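Local coordinates for protein luciferase-like monooxygenase (Streptomyces bottropensis, PDB 4US5) that probably acts as a monooxygenase of the bacterial luciferase-like family, incorporating oxygen from molecular oxygen into its substrate, at residues 44-48 with 59-63; 108-112 with 133-138; 182-188 with 205-211. All coordinates share one frame; numbering follows the deposited sequence.

Contact 1 of 3, residues 44-48 with 59-63; sequences WVAEH and PEILI. With NA (sodium ion), chain O; NA (sodium ion), chain Q.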
loop_
_atom_site.group_PDB
_atom_site.type_symbol
_atom_site.label_atom_id
_atom_site.label_comp_id
_atom_site.label_asym_id
_atom_site.label_seq_id
_atom_site.Cartn_x
_atom_site.Cartn_y
_atom_site.Cartn_z
ATOM N N TRP B 44 -14.426 -3.635 -2.669
ATOM C CA TRP B 44 -13.732 -2.396 -2.853
ATOM C C TRP B 44 -13.513 -1.679 -1.546
ATOM O O TRP B 44 -14.383 -1.687 -0.671
ATOM C CB TRP B 44 -14.538 -1.495 -3.786
ATOM C CG TRP B 44 -14.430 -1.823 -5.215
ATOM C CD1 TRP B 44 -13.662 -2.794 -5.792
ATOM C CD2 TRP B 44 -15.158 -1.210 -6.270
ATOM N NE1 TRP B 44 -13.832 -2.787 -7.144
ATOM C CE2 TRP B 44 -14.729 -1.806 -7.479
ATOM C CE3 TRP B 44 -16.105 -0.181 -6.321
ATOM C CZ2 TRP B 44 -15.261 -1.472 -8.711
ATOM C CZ3 TRP B 44 -16.624 0.172 -7.564
ATOM C CH2 TRP B 44 -16.178 -0.444 -8.738
ATOM N N VAL B 45 -12.389 -0.990 -1.443
ATOM C CA VAL B 45 -12.053 -0.193 -0.267
ATOM C C VAL B 45 -12.026 1.290 -0.687
ATOM O O VAL B 45 -11.306 1.646 -1.635
ATOM C CB VAL B 45 -10.693 -0.592 0.309
ATOM C CG1 VAL B 45 -10.352 0.226 1.570
ATOM C CG2 VAL B 45 -10.664 -2.073 0.634
ATOM N N ALA B 46 -12.746 2.137 0.051
ATOM C CA ALA B 46 -12.880 3.562 -0.254
ATOM C C ALA B 46 -11.763 4.354 0.434
ATOM O O ALA B 46 -11.104 3.859 1.342
ATOM C CB ALA B 46 -14.250 4.070 0.141
ATOM N N GLU B 47 -11.498 5.548 -0.052
ATOM C CA GLU B 47 -10.478 6.408 0.497
ATOM C C GLU B 47 -11.151 7.572 1.182
ATOM O O GLU B 47 -11.881 8.346 0.532
ATOM C CB GLU B 47 -9.601 6.909 -0.644
ATOM C CG GLU B 47 -8.538 7.889 -0.234
ATOM C CD GLU B 47 -7.492 8.140 -1.312
ATOM O OE1 GLU B 47 -7.321 7.291 -2.234
ATOM O OE2 GLU B 47 -6.792 9.173 -1.232
ATOM N N HIS B 48 -10.876 7.738 2.467
ATOM C CA HIS B 48 -11.385 8.891 3.263
ATOM C C HIS B 48 -10.272 9.446 4.120
ATOM O O HIS B 48 -9.626 8.697 4.872
ATOM C CB HIS B 48 -12.547 8.461 4.142
ATOM C CG HIS B 48 -13.791 8.205 3.359
ATOM N ND1 HIS B 48 -14.168 6.946 2.944
ATOM C CD2 HIS B 48 -14.707 9.057 2.855
ATOM C CE1 HIS B 48 -15.270 7.033 2.214
ATOM N NE2 HIS B 48 -15.620 8.304 2.150
ATOM N N PRO B 59 -6.418 3.067 0.793
ATOM C CA PRO B 59 -7.050 1.808 0.433
ATOM C C PRO B 59 -6.076 0.786 -0.055
ATOM O O PRO B 59 -6.268 -0.416 0.187
ATOM C CB PRO B 59 -8.074 2.208 -0.659
ATOM C CG PRO B 59 -7.641 3.560 -1.136
ATOM C CD PRO B 59 -7.006 4.211 0.073
ATOM N N GLU B 60 -5.024 1.214 -0.730
ATOM C CA GLU B 60 -4.031 0.296 -1.296
ATOM C C GLU B 60 -3.400 -0.614 -0.246
ATOM O O GLU B 60 -3.046 -1.777 -0.523
ATOM C CB GLU B 60 -2.969 1.072 -2.074
ATOM C CG GLU B 60 -2.079 2.005 -1.248
ATOM C CD GLU B 60 -2.636 3.405 -1.024
ATOM O OE1 GLU B 60 -3.865 3.635 -1.147
ATOM O OE2 GLU B 60 -1.814 4.308 -0.717
ATOM N N ILE B 61 -3.294 -0.116 0.981
ATOM C CA ILE B 61 -2.717 -0.924 2.083
ATOM C C ILE B 61 -3.691 -2.013 2.518
ATOM O O ILE B 61 -3.301 -3.199 2.659
ATOM C CB ILE B 61 -2.368 -0.035 3.308
ATOM C CG1 ILE B 61 -1.297 1.010 2.915
ATOM C CG2 ILE B 61 -1.922 -0.913 4.474
ATOM C CD1 ILE B 61 -0.003 0.413 2.396
ATOM N N LEU B 62 -4.964 -1.667 2.663
ATOM C CA LEU B 62 -5.959 -2.669 3.000
ATOM C C LEU B 62 -6.209 -3.674 1.845
ATOM O O LEU B 62 -6.422 -4.840 2.085
ATOM C CB LEU B 62 -7.269 -1.987 3.442
ATOM C CG LEU B 62 -8.247 -2.834 4.244
ATOM C CD1 LEU B 62 -7.642 -3.410 5.498
ATOM C CD2 LEU B 62 -9.530 -2.089 4.590
ATOM N N ILE B 63 -6.138 -3.203 0.595
ATOM C CA ILE B 63 -6.214 -4.073 -0.560
ATOM C C ILE B 63 -5.103 -5.115 -0.534
ATOM O O ILE B 63 -5.342 -6.325 -0.737
ATOM C CB ILE B 63 -6.198 -3.272 -1.876
ATOM C CG1 ILE B 63 -7.458 -2.401 -1.958
ATOM C CG2 ILE B 63 -6.092 -4.201 -3.066
ATOM C CD1 ILE B 63 -7.291 -1.247 -2.879
HETATM NA NA NA O . -4.625 6.219 -2.125
HETATM NA NA NA Q . -10.328 9.236 7.668
HETATM O O HOH W 1 -2.673 6.517 -4.106
#
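Val-45 and Pro-59 meet where strand 42-45 of a TIM-barrel-type fold is covered by the first turn of helix 59-68, inside the beta-alpha-beta unit that runs on to strand 74-81. Val-45 points its side chain at the helix and divides its two methyl groups among three residues. Val-45 CG1, anti to the backbone N (chi1 -179°), lies 3.8 Å from Pro-59 CB and also touches CD2 of Leu-62, whose side chain crosses that of the valine at about a right angle. Val-45 CG2, the branch beside the backbone N, reaches the same CD2 and slides past Ile-63, 4.1 Å from Ile-63 CG1. The backbone joins in too: Val-45 O stands 3.4 Å from Pro-59 CB.

Glu-47 passes obliquely over the proline ring and ends at a metal. Glu-47 CB sits 3.8 Å from Pro-59 CD and nearly as close to Pro-59 CG; the next carbon, Glu-47 CG, still touches Pro-59 CD. The extended chain then delivers the carboxylate beyond the ring, where OE1 binds a sodium ion and also accepts a hydrogen bond from Leu-81 N, while OE2 is hydrogen-bonded to Tyr-85 OH. Glu-60 comes to the same ion from the helix with a chain bent at chi2 (-87°), and its OE2 forms a salt bridge with Lys-89 of the second subunit. The sodium ion probably eases the repulsion between the two carboxylates: Glu-47 OE1 and Glu-60 OE1, 5.1 Å apart, each lie 2.9 Å from the ion, and a water is a third ligand.

Contact 2 of 3, residues 108-112 with 133-138; sequences GIGRA and SSDDLW. With NA (sodium ion), chain N.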
loop_
_atom_site.group_PDB
_atom_site.type_symbol
_atom_site.label_atom_id
_atom_site.label_comp_id
_atom_site.label_asym_id
_atom_site.label_seq_id
_atom_site.Cartn_x
_atom_site.Cartn_y
_atom_site.Cartn_z
ATOM N N GLY B 108 -10.414 1.234 -8.993
ATOM C CA GLY B 108 -11.484 2.206 -9.038
ATOM C C GLY B 108 -10.963 3.582 -8.662
ATOM O O GLY B 108 -10.186 3.719 -7.708
ATOM N N ILE B 109 -11.376 4.579 -9.430
ATOM C CA ILE B 109 -10.909 5.967 -9.299
ATOM C C ILE B 109 -12.108 6.812 -8.963
ATOM O O ILE B 109 -13.140 6.683 -9.601
ATOM C CB ILE B 109 -10.338 6.462 -10.642
ATOM C CG1 ILE B 109 -9.113 5.656 -11.039
ATOM C CG2 ILE B 109 -10.015 7.952 -10.585
ATOM C CD1 ILE B 109 -8.002 5.659 -10.028
ATOM N N GLY B 110 -11.976 7.642 -7.945
ATOM C CA GLY B 110 -13.056 8.516 -7.512
ATOM C C GLY B 110 -12.643 9.973 -7.412
ATOM O O GLY B 110 -11.452 10.289 -7.417
ATOM N N ARG B 111 -13.645 10.847 -7.314
ATOM C CA ARG B 111 -13.423 12.306 -7.228
ATOM C C ARG B 111 -13.005 12.764 -5.841
ATOM O O ARG B 111 -13.543 12.306 -4.848
ATOM C CB ARG B 111 -14.680 13.105 -7.590
ATOM C CG ARG B 111 -14.948 13.307 -9.050
ATOM C CD ARG B 111 -15.550 14.661 -9.323
ATOM N NE ARG B 111 -15.171 15.091 -10.656
ATOM C CZ ARG B 111 -14.037 15.730 -10.961
ATOM N NH1 ARG B 111 -13.159 16.099 -10.020
ATOM N NH2 ARG B 111 -13.790 16.017 -12.230
ATOM N N ALA B 112 -12.142 13.798 -5.809
ATOM C CA ALA B 112 -11.656 14.383 -4.572
ATOM C C ALA B 112 -12.430 15.669 -4.186
ATOM O O ALA B 112 -11.976 16.441 -3.320
ATOM C CB ALA B 112 -10.190 14.687 -4.689
ATOM N N SER B 133 -10.288 20.337 -10.220
ATOM C CA SER B 133 -10.869 20.695 -11.519
ATOM C C SER B 133 -11.572 19.517 -12.167
ATOM O O SER B 133 -11.093 18.395 -12.096
ATOM C CB SER B 133 -9.798 21.200 -12.484
ATOM O OG SER B 133 -10.119 20.823 -13.813
ATOM N N SER B 134 -12.672 19.794 -12.859
ATOM C CA SER B 134 -13.456 18.753 -13.504
ATOM C C SER B 134 -12.650 17.947 -14.535
ATOM O O SER B 134 -12.586 16.701 -14.499
ATOM C CB SER B 134 -14.653 19.396 -14.192
ATOM O OG SER B 134 -15.619 19.763 -13.231
ATOM N N ASP B 135 -12.060 18.688 -15.462
ATOM C CA ASP B 135 -11.311 18.117 -16.571
ATOM C C ASP B 135 -9.933 17.586 -16.174
ATOM O O ASP B 135 -9.400 16.720 -16.855
ATOM C CB ASP B 135 -11.162 19.157 -17.685
ATOM C CG ASP B 135 -12.482 19.506 -18.338
ATOM O OD1 ASP B 135 -13.559 19.329 -17.697
ATOM O OD2 ASP B 135 -12.435 19.974 -19.495
ATOM N N ASP B 136 -9.350 18.107 -15.097
ATOM C CA ASP B 136 -8.048 17.609 -14.648
ATOM C C ASP B 136 -8.101 16.092 -14.328
ATOM O O ASP B 136 -7.162 15.339 -14.623
ATOM C CB ASP B 136 -7.581 18.363 -13.421
ATOM C CG ASP B 136 -6.190 17.944 -12.988
ATOM O OD1 ASP B 136 -5.274 17.980 -13.838
ATOM O OD2 ASP B 136 -6.018 17.551 -11.815
ATOM N N LEU B 137 -9.168 15.657 -13.674
ATOM C CA LEU B 137 -9.281 14.236 -13.305
ATOM C C LEU B 137 -9.272 13.383 -14.550
ATOM O O LEU B 137 -8.557 12.377 -14.610
ATOM C CB LEU B 137 -10.525 13.982 -12.473
ATOM C CG LEU B 137 -10.767 12.516 -12.075
ATOM C CD1 LEU B 137 -9.555 11.950 -11.346
ATOM C CD2 LEU B 137 -12.013 12.400 -11.201
ATOM N N TRP B 138 -10.023 13.801 -15.577
ATOM C CA TRP B 138 -10.124 12.985 -16.793
ATOM C C TRP B 138 -8.801 12.931 -17.541
ATOM O O TRP B 138 -8.445 11.886 -18.106
ATOM C CB TRP B 138 -11.239 13.461 -17.728
ATOM C CG TRP B 138 -12.536 13.822 -17.049
ATOM C CD1 TRP B 138 -13.315 14.911 -17.321
ATOM C CD2 TRP B 138 -13.195 13.115 -15.978
ATOM N NE1 TRP B 138 -14.413 14.921 -16.502
ATOM C CE2 TRP B 138 -14.363 13.836 -15.663
ATOM C CE3 TRP B 138 -12.910 11.945 -15.261
ATOM C CZ2 TRP B 138 -15.260 13.429 -14.653
ATOM C CZ3 TRP B 138 -13.795 11.546 -14.253
ATOM C CH2 TRP B 138 -14.962 12.291 -13.962
HETATM NA NA NA N . -9.802 12.419 -7.355
#
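At the C-terminal end of strand 105-110 in the TIM-barrel-type fold, Arg-111 and Ile-109 pack against the first turn of helix 134-147. Leu-137 turns its side chain toward the strand and parts its methyl groups: Leu-137 CD1 lies 4.1 Å from Ile-109 CG2, and Leu-137 CD2 rests 3.8 Å from Arg-111 CG. Leu-137 CD2 also sits over the centre of one face of the Arg-111 guanidinium, 3.9 Å above the plane. At the edge of that group, in its plane, Arg-111 NH2 makes a short but weak hydrogen bond to Ser-134 O (2.7 Å, with an N-H...O angle of only 116°). A bend at chi2 (-144°) helps bring the guanidinium face under Leu-137 CD2, and Arg-111 NH2 also approaches Trp-138 CZ2 at 3.8 Å. Replacing Arg-111 by an alanine would probably uncover Leu-137 CD2 and leave Ser-134 O without this donor. Beside the leucine, Gly-110 O binds a sodium ion at 2.7 Å. Farther along helix 134-147, Leu-141 and Leu-144 continue the packing on Ile-109, whose backbone pairs with strand 167-172 at Trp-169 and Leu-171; Trp-138 meanwhile leans on Ala-180 and Arg-183 of helix 175-184.

Contact 3 of 3, residues 182-188 with 205-211; sequences ARLGLPY and TYRAAFV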
loop_
_atom_site.group_PDB
_atom_site.type_symbol
_atom_site.label_atom_id
_atom_site.label_comp_id
_atom_site.label_asym_id
_atom_site.label_seq_id
_atom_site.Cartn_x
_atom_site.Cartn_y
_atom_site.Cartn_z
ATOM N N ALA B 182 -18.659 7.240 -19.993
ATOM C CA ALA B 182 -19.154 6.858 -21.323
ATOM C C ALA B 182 -18.168 7.234 -22.430
ATOM O O ALA B 182 -17.805 6.406 -23.257
ATOM C CB ALA B 182 -20.493 7.523 -21.579
ATOM N N ARG B 183 -17.716 8.475 -22.389
ATOM C CA ARG B 183 -16.788 8.998 -23.362
ATOM C C ARG B 183 -15.526 8.148 -23.428
ATOM O O ARG B 183 -14.977 7.894 -24.506
ATOM C CB ARG B 183 -16.477 10.447 -23.008
ATOM C CG ARG B 183 -15.553 11.178 -23.951
ATOM C CD ARG B 183 -15.515 12.667 -23.616
ATOM N NE ARG B 183 -14.715 12.901 -22.420
ATOM C CZ ARG B 183 -15.151 13.432 -21.276
ATOM N NH1 ARG B 183 -16.427 13.836 -21.106
ATOM N NH2 ARG B 183 -14.294 13.560 -20.272
ATOM N N LEU B 184 -15.051 7.718 -22.268
ATOM C CA LEU B 184 -13.762 7.033 -22.152
ATOM C C LEU B 184 -13.876 5.521 -22.264
ATOM O O LEU B 184 -12.869 4.813 -22.269
ATOM C CB LEU B 184 -13.082 7.419 -20.822
ATOM C CG LEU B 184 -12.718 8.896 -20.698
ATOM C CD1 LEU B 184 -12.326 9.239 -19.267
ATOM C CD2 LEU B 184 -11.602 9.260 -21.658
ATOM N N GLY B 185 -15.097 5.023 -22.334
ATOM C CA GLY B 185 -15.334 3.602 -22.456
ATOM C C GLY B 185 -14.938 2.844 -21.204
ATOM O O GLY B 185 -14.429 1.743 -21.282
ATOM N N LEU B 186 -15.200 3.440 -20.049
ATOM C CA LEU B 186 -14.841 2.806 -18.786
ATOM C C LEU B 186 -16.006 2.158 -18.093
ATOM O O LEU B 186 -17.121 2.693 -18.129
ATOM C CB LEU B 186 -14.252 3.846 -17.852
ATOM C CG LEU B 186 -12.869 4.299 -18.245
ATOM C CD1 LEU B 186 -12.495 5.518 -17.424
ATOM C CD2 LEU B 186 -11.850 3.186 -18.081
ATOM N N PRO B 187 -15.741 1.057 -17.362
ATOM C CA PRO B 187 -16.713 0.551 -16.424
ATOM C C PRO B 187 -17.008 1.656 -15.389
ATOM O O PRO B 187 -16.131 2.444 -15.077
ATOM C CB PRO B 187 -15.998 -0.647 -15.784
ATOM C CG PRO B 187 -14.953 -1.052 -16.763
ATOM C CD PRO B 187 -14.528 0.214 -17.419
ATOM N N TYR B 188 -18.248 1.706 -14.898
ATOM C CA TYR B 188 -18.726 2.819 -14.150
ATOM C C TYR B 188 -19.537 2.362 -12.963
ATOM O O TYR B 188 -20.403 1.533 -13.111
ATOM C CB TYR B 188 -19.607 3.692 -15.050
ATOM C CG TYR B 188 -20.158 4.926 -14.407
ATOM C CD1 TYR B 188 -19.337 5.893 -13.910
ATOM C CD2 TYR B 188 -21.544 5.155 -14.360
ATOM C CE1 TYR B 188 -19.851 7.068 -13.362
ATOM C CE2 TYR B 188 -22.075 6.305 -13.783
ATOM C CZ TYR B 188 -21.229 7.265 -13.304
ATOM O OH TYR B 188 -21.726 8.426 -12.772
ATOM N N THR B 205 -27.691 7.947 -19.066
ATOM C CA THR B 205 -26.675 8.708 -19.796
ATOM C C THR B 205 -25.423 7.904 -20.067
ATOM O O THR B 205 -24.885 7.902 -21.196
ATOM C CB THR B 205 -26.306 9.987 -19.035
ATOM O OG1 THR B 205 -27.462 10.827 -18.976
ATOM C CG2 THR B 205 -25.190 10.758 -19.719
ATOM N N TYR B 206 -24.956 7.178 -19.051
ATOM C CA TYR B 206 -23.806 6.300 -19.210
ATOM C C TYR B 206 -23.998 5.316 -20.362
ATOM O O TYR B 206 -23.120 5.165 -21.227
ATOM C CB TYR B 206 -23.540 5.499 -17.907
ATOM C CG TYR B 206 -22.473 4.470 -18.047
ATOM C CD1 TYR B 206 -21.170 4.835 -18.381
ATOM C CD2 TYR B 206 -22.718 3.144 -17.787
ATOM C CE1 TYR B 206 -20.162 3.882 -18.498
ATOM C CE2 TYR B 206 -21.721 2.193 -17.899
ATOM C CZ TYR B 206 -20.447 2.562 -18.247
ATOM O OH TYR B 206 -19.463 1.596 -18.350
ATOM N N ARG B 207 -25.130 4.642 -20.362
ATOM C CA ARG B 207 -25.445 3.655 -21.373
ATOM C C ARG B 207 -25.647 4.279 -22.745
ATOM O O ARG B 207 -25.112 3.774 -23.725
ATOM C CB ARG B 207 -26.661 2.827 -20.979
ATOM C CG ARG B 207 -26.327 1.814 -19.884
ATOM C CD ARG B 207 -27.535 1.051 -19.428
ATOM N NE ARG B 207 -28.474 1.942 -18.768
ATOM C CZ ARG B 207 -29.705 1.611 -18.445
ATOM N NH1 ARG B 207 -30.154 0.380 -18.700
ATOM N NH2 ARG B 207 -30.488 2.505 -17.846
ATOM N N ALA B 208 -26.409 5.359 -22.807
ATOM C CA ALA B 208 -26.718 6.028 -24.102
ATOM C C ALA B 208 -25.473 6.618 -24.792
ATOM O O ALA B 208 -25.277 6.419 -25.992
ATOM C CB ALA B 208 -27.742 7.105 -23.888
ATOM N N ALA B 209 -24.631 7.306 -24.026
ATOM C CA ALA B 209 -23.439 7.964 -24.544
ATOM C C ALA B 209 -22.203 7.045 -24.675
ATOM O O ALA B 209 -21.144 7.482 -25.141
ATOM C CB ALA B 209 -23.110 9.173 -23.680
ATOM N N PHE B 210 -22.328 5.784 -24.276
ATOM C CA PHE B 210 -21.158 4.914 -24.177
ATOM C C PHE B 210 -20.419 4.816 -25.513
ATOM O O PHE B 210 -21.015 4.466 -26.534
ATOM C CB PHE B 210 -21.547 3.514 -23.698
ATOM C CG PHE B 210 -20.366 2.642 -23.343
ATOM C CD1 PHE B 210 -19.667 2.837 -22.149
ATOM C CD2 PHE B 210 -19.953 1.636 -24.196
ATOM C CE1 PHE B 210 -18.579 2.039 -21.824
ATOM C CE2 PHE B 210 -18.867 0.839 -23.878
ATOM C CZ PHE B 210 -18.183 1.032 -22.678
ATOM N N VAL B 211 -19.106 5.022 -25.461
ATOM C CA VAL B 211 -18.202 4.758 -26.576
ATOM C C VAL B 211 -17.226 3.653 -26.169
ATOM O O VAL B 211 -16.442 3.845 -25.257
ATOM C CB VAL B 211 -17.392 6.004 -26.916
ATOM C CG1 VAL B 211 -16.397 5.723 -28.036
ATOM C CG2 VAL B 211 -18.321 7.155 -27.264
HETATM O O HOH W 2 -13.857 5.498 -25.383
#
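The Tyr-206 ring carries Tyr-188 CB on one face, 3.6 Å from its centroid and 18° off the normal, a CH-pi contact; near its plane, Ala-182 N and Leu-186 O lie at the edge. Here the ends of helices 175-184 and 199-209 pack together on the outside of the TIM-barrel-type fold, beside strand 188-191. The two tyrosine rings meet obliquely, their planes at 37°. With CG anti to the backbone N (chi1 173°), Tyr-206 extends from its helix far enough for Tyr-206 OH to donate to Leu-186 O at 2.6 Å; the same OH is hydrogen-bonded to Arg-220 N. Tyr-188 OH is hydrogen-bonded to Ser-177 OG. Phe-210 CE1 comes to 3.7 Å from Gly-185 CA, with Leu-186 O near the plane at the phenylalanine ring edge. Gly-185 ends its helix in a Schellman motif, where positive phi favours glycine and a side chain would run into Val-211 O. Between the helices, Ala-182 CB touches Ala-209 CB at 3.7 Å. Two backbone donors grip Ala-182 O from opposite faces of its plane: Gly-185 N at 3.2 Å, and Val-211 N at 2.9 Å through a nearly straight bond.

From the N terminus the three contacts follow one another in series, each loop closing before the next opens, so none nests in or crosses another. Contact 1 closes an all-loop excursion of ten residues between strand 42-45 and helix 59-68. Contact 2 spans twenty residues, including helix 117-124 and an unmodelled part, to bring helix 134-147 onto strand 105-110. Contact 3 joins the ends of helices 175-184 and 199-209 around strand 188-191. Contacts 1 and 2 reach the same parallel sheet but do not touch, their centres about 17 Å apart. Contacts 2 and 3 do touch, through Trp-138 CD1 and Arg-183 NH2 at 3.4 Å, so neighbouring outer helices are linked around the barrel.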